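Local coordinates for protein aspartate aminotransferase, mitochondrial (Trypanosoma brucei brucei, PDB 4W5K) that probably catalyses the pyridoxal-phosphate-dependent transfer of an amino group between aspartate and 2-oxoglutarate, working as a homodimer, at residues 352-366 against 384-396. The protein carries 1 engineered substitution. Residues are numbered along the deposited sequence; the frame is centred on the assembly and turned at random.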
loop_
_atom_site.group_PDB
_atom_site.type_symbol
_atom_site.label_atom_id
_atom_site.label_comp_id
_atom_site.label_asym_id
_atom_site.label_seq_id
_atom_site.Cartn_x
_atom_site.Cartn_y
_atom_site.Cartn_z
ATOM N N LEU A 352 -32.812 14.691 -1.961
ATOM C CA LEU A 352 -32.774 16.109 -2.292
ATOM C C LEU A 352 -32.365 16.245 -3.753
ATOM O O LEU A 352 -31.507 15.504 -4.238
ATOM C CB LEU A 352 -31.818 16.866 -1.367
ATOM C CG LEU A 352 -32.235 16.935 0.109
ATOM C CD1 LEU A 352 -31.094 17.388 1.003
ATOM C CD2 LEU A 352 -33.409 17.861 0.286
ATOM N N THR A 353 -33.003 17.161 -4.470
ATOM C CA THR A 353 -32.663 17.379 -5.874
ATOM C C THR A 353 -31.394 18.219 -5.986
ATOM O O THR A 353 -30.968 18.844 -5.012
ATOM C CB THR A 353 -33.799 18.089 -6.631
ATOM O OG1 THR A 353 -33.889 19.436 -6.171
ATOM C CG2 THR A 353 -35.136 17.397 -6.377
ATOM N N ARG A 354 -30.811 18.257 -7.182
ATOM C CA ARG A 354 -29.602 19.046 -7.425
ATOM C C ARG A 354 -29.829 20.506 -7.029
ATOM O O ARG A 354 -29.013 21.088 -6.316
ATOM C CB ARG A 354 -29.167 18.946 -8.890
ATOM N N GLU A 355 -30.952 21.076 -7.465
ATOM C CA GLU A 355 -31.339 22.430 -7.068
ATOM C C GLU A 355 -31.352 22.603 -5.545
ATOM O O GLU A 355 -30.835 23.597 -5.027
ATOM C CB GLU A 355 -32.724 22.791 -7.639
ATOM N N GLN A 356 -31.940 21.638 -4.831
ATOM C CA GLN A 356 -32.049 21.730 -3.373
ATOM C C GLN A 356 -30.692 21.599 -2.665
ATOM O O GLN A 356 -30.436 22.273 -1.655
ATOM C CB GLN A 356 -33.029 20.672 -2.866
ATOM C CG GLN A 356 -34.439 20.930 -3.372
ATOM C CD GLN A 356 -35.411 19.808 -3.094
ATOM O OE1 GLN A 356 -35.037 18.638 -2.987
ATOM N NE2 GLN A 356 -36.689 20.157 -3.006
ATOM N N VAL A 357 -29.824 20.747 -3.198
ATOM C CA VAL A 357 -28.469 20.625 -2.657
ATOM C C VAL A 357 -27.723 21.948 -2.854
ATOM O O VAL A 357 -27.041 22.438 -1.948
ATOM C CB VAL A 357 -27.706 19.464 -3.318
ATOM C CG1 VAL A 357 -26.197 19.532 -2.992
ATOM C CG2 VAL A 357 -28.297 18.129 -2.861
ATOM N N GLU A 358 -27.891 22.545 -4.029
ATOM C CA GLU A 358 -27.222 23.809 -4.344
ATOM C C GLU A 358 -27.711 24.953 -3.453
ATOM O O GLU A 358 -26.933 25.834 -3.088
ATOM C CB GLU A 358 -27.420 24.161 -5.820
ATOM C CG GLU A 358 -26.736 23.192 -6.770
ATOM C CD GLU A 358 -26.883 23.594 -8.224
ATOM O OE1 GLU A 358 -27.497 24.649 -8.488
ATOM O OE2 GLU A 358 -26.379 22.858 -9.102
ATOM N N LEU A 359 -28.993 24.934 -3.097
ATOM C CA LEU A 359 -29.549 25.926 -2.183
ATOM C C LEU A 359 -29.056 25.742 -0.753
ATOM O O LEU A 359 -28.840 26.714 -0.038
ATOM C CB LEU A 359 -31.082 25.874 -2.197
ATOM C CG LEU A 359 -31.809 26.738 -3.228
ATOM C CD1 LEU A 359 -33.307 26.536 -3.128
ATOM C CD2 LEU A 359 -31.441 28.194 -3.027
ATOM N N LEU A 360 -28.910 24.493 -0.321
ATOM C CA LEU A 360 -28.437 24.217 1.031
ATOM C C LEU A 360 -27.033 24.768 1.206
ATOM O O LEU A 360 -26.671 25.256 2.275
ATOM C CB LEU A 360 -28.464 22.713 1.323
ATOM C CG LEU A 360 -29.845 22.104 1.574
ATOM C CD1 LEU A 360 -29.736 20.600 1.729
ATOM C CD2 LEU A 360 -30.472 22.716 2.810
ATOM N N ARG A 361 -26.251 24.698 0.136
ATOM C CA ARG A 361 -24.889 25.220 0.146
ATOM C C ARG A 361 -24.887 26.752 0.123
ATOM O O ARG A 361 -24.316 27.388 1.007
ATOM C CB ARG A 361 -24.099 24.664 -1.039
ATOM N N SER A 362 -25.535 27.337 -0.880
ATOM C CA SER A 362 -25.553 28.795 -1.042
ATOM C C SER A 362 -26.256 29.529 0.109
ATOM O O SER A 362 -25.723 30.502 0.643
ATOM C CB SER A 362 -26.218 29.169 -2.369
ATOM O OG SER A 362 -27.623 28.993 -2.303
ATOM N N GLU A 363 -27.442 29.061 0.493
ATOM C CA GLU A 363 -28.241 29.740 1.517
ATOM C C GLU A 363 -27.909 29.320 2.960
ATOM O O GLU A 363 -28.064 30.116 3.880
ATOM C CB GLU A 363 -29.738 29.517 1.255
ATOM N N TYR A 364 -27.466 28.083 3.171
ATOM C CA TYR A 364 -27.293 27.590 4.542
ATOM C C TYR A 364 -25.884 27.103 4.847
ATOM O O TYR A 364 -25.579 26.762 5.994
ATOM C CB TYR A 364 -28.298 26.465 4.829
ATOM C CG TYR A 364 -29.722 26.964 4.858
ATOM C CD1 TYR A 364 -30.246 27.563 6.003
ATOM C CD2 TYR A 364 -30.542 26.867 3.736
ATOM C CE1 TYR A 364 -31.558 28.039 6.035
ATOM C CE2 TYR A 364 -31.851 27.349 3.758
ATOM C CZ TYR A 364 -32.349 27.933 4.911
ATOM O OH TYR A 364 -33.642 28.411 4.949
ATOM N N HIS A 365 -25.038 27.068 3.821
ATOM C CA HIS A 365 -23.642 26.642 3.967
ATOM C C HIS A 365 -23.556 25.217 4.513
ATOM O O HIS A 365 -22.650 24.868 5.278
ATOM C CB HIS A 365 -22.882 27.629 4.855
ATOM C CG HIS A 365 -22.953 29.039 4.364
ATOM N ND1 HIS A 365 -21.987 29.592 3.550
ATOM C CD2 HIS A 365 -23.894 29.998 4.535
ATOM C CE1 HIS A 365 -22.318 30.837 3.260
ATOM N NE2 HIS A 365 -23.471 31.108 3.846
ATOM N N ILE A 366 -24.523 24.405 4.103
ATOM C CA ILE A 366 -24.505 22.968 4.342
ATOM C C ILE A 366 -23.989 22.282 3.080
ATOM O O ILE A 366 -24.551 22.453 1.995
ATOM C CB ILE A 366 -25.907 22.448 4.722
ATOM C CG1 ILE A 366 -26.377 23.105 6.025
ATOM C CG2 ILE A 366 -25.914 20.922 4.834
ATOM C CD1 ILE A 366 -27.860 22.870 6.328
ATOM N N VAL A 384 -28.054 19.140 14.310
ATOM C CA VAL A 384 -29.121 18.394 13.649
ATOM C C VAL A 384 -30.388 19.245 13.555
ATOM O O VAL A 384 -31.159 19.125 12.605
ATOM C CB VAL A 384 -29.409 17.045 14.362
ATOM C CG1 VAL A 384 -30.018 17.252 15.729
ATOM C CG2 VAL A 384 -30.307 16.149 13.491
ATOM N N GLU A 385 -30.587 20.148 14.506
ATOM C CA GLU A 385 -31.764 20.997 14.453
ATOM C C GLU A 385 -31.665 21.999 13.305
ATOM O O GLU A 385 -32.638 22.210 12.576
ATOM C CB GLU A 385 -31.966 21.704 15.789
ATOM C CG GLU A 385 -32.528 20.770 16.862
ATOM C CD GLU A 385 -32.326 21.286 18.276
ATOM O OE1 GLU A 385 -31.177 21.617 18.645
ATOM O OE2 GLU A 385 -33.326 21.358 19.021
ATOM N N TYR A 386 -30.483 22.582 13.131
ATOM C CA TYR A 386 -30.219 23.567 12.081
ATOM C C TYR A 386 -30.368 22.939 10.694
ATOM O O TYR A 386 -30.982 23.518 9.789
ATOM C CB TYR A 386 -28.814 24.166 12.257
ATOM C CG TYR A 386 -28.348 25.061 11.119
ATOM C CD1 TYR A 386 -28.843 26.352 10.978
ATOM C CD2 TYR A 386 -27.404 24.616 10.197
ATOM C CE1 TYR A 386 -28.418 27.171 9.946
ATOM C CE2 TYR A 386 -26.979 25.430 9.158
ATOM C CZ TYR A 386 -27.490 26.709 9.040
ATOM O OH TYR A 386 -27.069 27.532 8.014
ATOM N N VAL A 387 -29.795 21.753 10.534
ATOM C CA VAL A 387 -29.827 21.069 9.254
ATOM C C VAL A 387 -31.252 20.661 8.899
ATOM O O VAL A 387 -31.659 20.793 7.748
ATOM C CB VAL A 387 -28.918 19.842 9.255
ATOM C CG1 VAL A 387 -29.171 18.993 8.019
ATOM C CG2 VAL A 387 -27.456 20.288 9.312
ATOM N N SER A 388 -32.002 20.173 9.883
ATOM C CA SER A 388 -33.408 19.820 9.651
ATOM C C SER A 388 -34.213 21.025 9.176
ATOM O O SER A 388 -35.012 20.910 8.244
ATOM C CB SER A 388 -34.051 19.242 10.913
ATOM O OG SER A 388 -33.341 18.101 11.362
ATOM N N GLN A 389 -34.004 22.180 9.811
ATOM C CA GLN A 389 -34.768 23.375 9.441
ATOM C C GLN A 389 -34.417 23.762 8.018
ATOM O O GLN A 389 -35.293 24.095 7.223
ATOM C CB GLN A 389 -34.488 24.550 10.388
ATOM C CG GLN A 389 -35.320 25.802 10.076
ATOM C CD GLN A 389 -36.811 25.612 10.334
ATOM O OE1 GLN A 389 -37.226 25.333 11.461
ATOM N NE2 GLN A 389 -37.624 25.757 9.286
ATOM N N ALA A 390 -33.125 23.691 7.700
ATOM C CA ALA A 390 -32.652 24.016 6.359
ATOM C C ALA A 390 -33.250 23.071 5.305
ATOM O O ALA A 390 -33.719 23.516 4.263
ATOM C CB ALA A 390 -31.129 23.976 6.313
ATOM N N ILE A 391 -33.232 21.768 5.572
ATOM C CA ILE A 391 -33.786 20.802 4.625
ATOM C C ILE A 391 -35.301 21.002 4.460
ATOM O O ILE A 391 -35.832 20.946 3.345
ATOM C CB ILE A 391 -33.476 19.357 5.060
ATOM C CG1 ILE A 391 -31.965 19.103 4.891
ATOM C CG2 ILE A 391 -34.317 18.360 4.269
ATOM C CD1 ILE A 391 -31.470 17.744 5.412
ATOM N N HIS A 392 -35.992 21.276 5.556
ATOM C CA HIS A 392 -37.419 21.618 5.448
ATOM C C HIS A 392 -37.624 22.875 4.596
ATOM O O HIS A 392 -38.472 22.894 3.707
ATOM C CB HIS A 392 -38.045 21.812 6.821
ATOM C CG HIS A 392 -39.440 22.370 6.767
ATOM N ND1 HIS A 392 -40.469 21.734 6.105
ATOM C CD2 HIS A 392 -39.968 23.510 7.274
ATOM C CE1 HIS A 392 -41.578 22.447 6.225
ATOM N NE2 HIS A 392 -41.301 23.533 6.925
ATOM N N ASN A 393 -36.835 23.915 4.845
ATOM C CA ASN A 393 -36.984 25.162 4.094
ATOM C C ASN A 393 -36.764 25.017 2.588
ATOM O O ASN A 393 -37.452 25.658 1.801
ATOM C CB ASN A 393 -36.037 26.230 4.652
ATOM C CG ASN A 393 -36.463 26.712 6.019
ATOM O OD1 ASN A 393 -37.507 26.301 6.536
ATOM N ND2 ASN A 393 -35.660 27.567 6.622
ATOM N N VAL A 394 -35.827 24.172 2.176
ATOM C CA VAL A 394 -35.554 24.042 0.747
ATOM C C VAL A 394 -36.455 23.024 0.067
ATOM O O VAL A 394 -36.467 22.945 -1.163
ATOM C CB VAL A 394 -34.070 23.651 0.465
ATOM C CG1 VAL A 394 -33.127 24.716 0.997
ATOM C CG2 VAL A 394 -33.745 22.284 1.045
ATOM N N THR A 395 -37.208 22.245 0.848
ATOM C CA THR A 395 -38.106 21.260 0.250
ATOM C C THR A 395 -39.589 21.593 0.396
ATOM O O THR A 395 -40.403 21.024 -0.322
ATOM C CB THR A 395 -37.887 19.831 0.824
ATOM O OG1 THR A 395 -38.013 19.848 2.249
ATOM C CG2 THR A 395 -36.505 19.312 0.448
ATOM N N LYS A 396 -39.943 22.508 1.302
ATOM C CA LYS A 396 -41.359 22.763 1.584
ATOM C C LYS A 396 -42.054 23.426 0.404
ATOM O O LYS A 396 -41.413 24.059 -0.428
ATOM C CB LYS A 396 -41.529 23.629 2.836
ATOM C CG LYS A 396 -41.006 25.049 2.703
ATOM C CD LYS A 396 -41.147 25.820 4.013
ATOM C CE LYS A 396 -40.574 27.225 3.885
ATOM N NZ LYS A 396 -40.222 27.837 5.200
ATOM O OXT LYS A 396 -43.276 23.325 0.254
HETATM O O HOH W 1 -39.516 19.181 -2.303
#
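L352 enters the contact just ahead of helix 354-364, its CD2 pressed tightly against CG2 of T395 at 3.4 Å and also meeting I391. T395 can offer a methyl here because its OG1 turns back to donate to I391 O, satisfying the hydroxyl within its own helix. T353 and Q356 form a capping box: Q356 N donates to T353 OG1, while Q356 OE1 accepts from T353 N at 2.9 Å in a nearly straight bond (172°). This bond holds the glutamine amide at the helix start, where its CD and NE2 lie by the T395 methyl; a water bridges NE2 to T395 O. L359 and L360 supply the hydrocarbon floor for V394, a knob seated among Q356, L359, L360 and Y364, with L360 CD2 3.7 Å from V394 CG2.

Y364 is itself a knob, among Y386, A390, N393 and V394. With CG anti to its own carbonyl carbon (chi1 -67°), its ring lies across the second helix, and the small A390 places CB over one face, 3.8 Å from the centroid, in a CH-pi contact. N393 ND2 donates to the phenol OH at 2.8 Å, the oxygen lying in the amide plane; Q389 NE2 meanwhile binds N393 OD1, fixing that amide's rotation. Y386 OH donates to the backbone Y364 O at 2.6 Å, tying down the carbonyl just before H365, which has positive phi. Buried I366, opening the strand that pairs with 31-32, sets CD1 against A390 CB, Y386 and V387. Y364 and V394 thus sit as knobs in each other's helix, the helix directions 130° apart, within the C-terminal small domain of the fold-type I aminotransferase fold, away from the cofactor and malate sites.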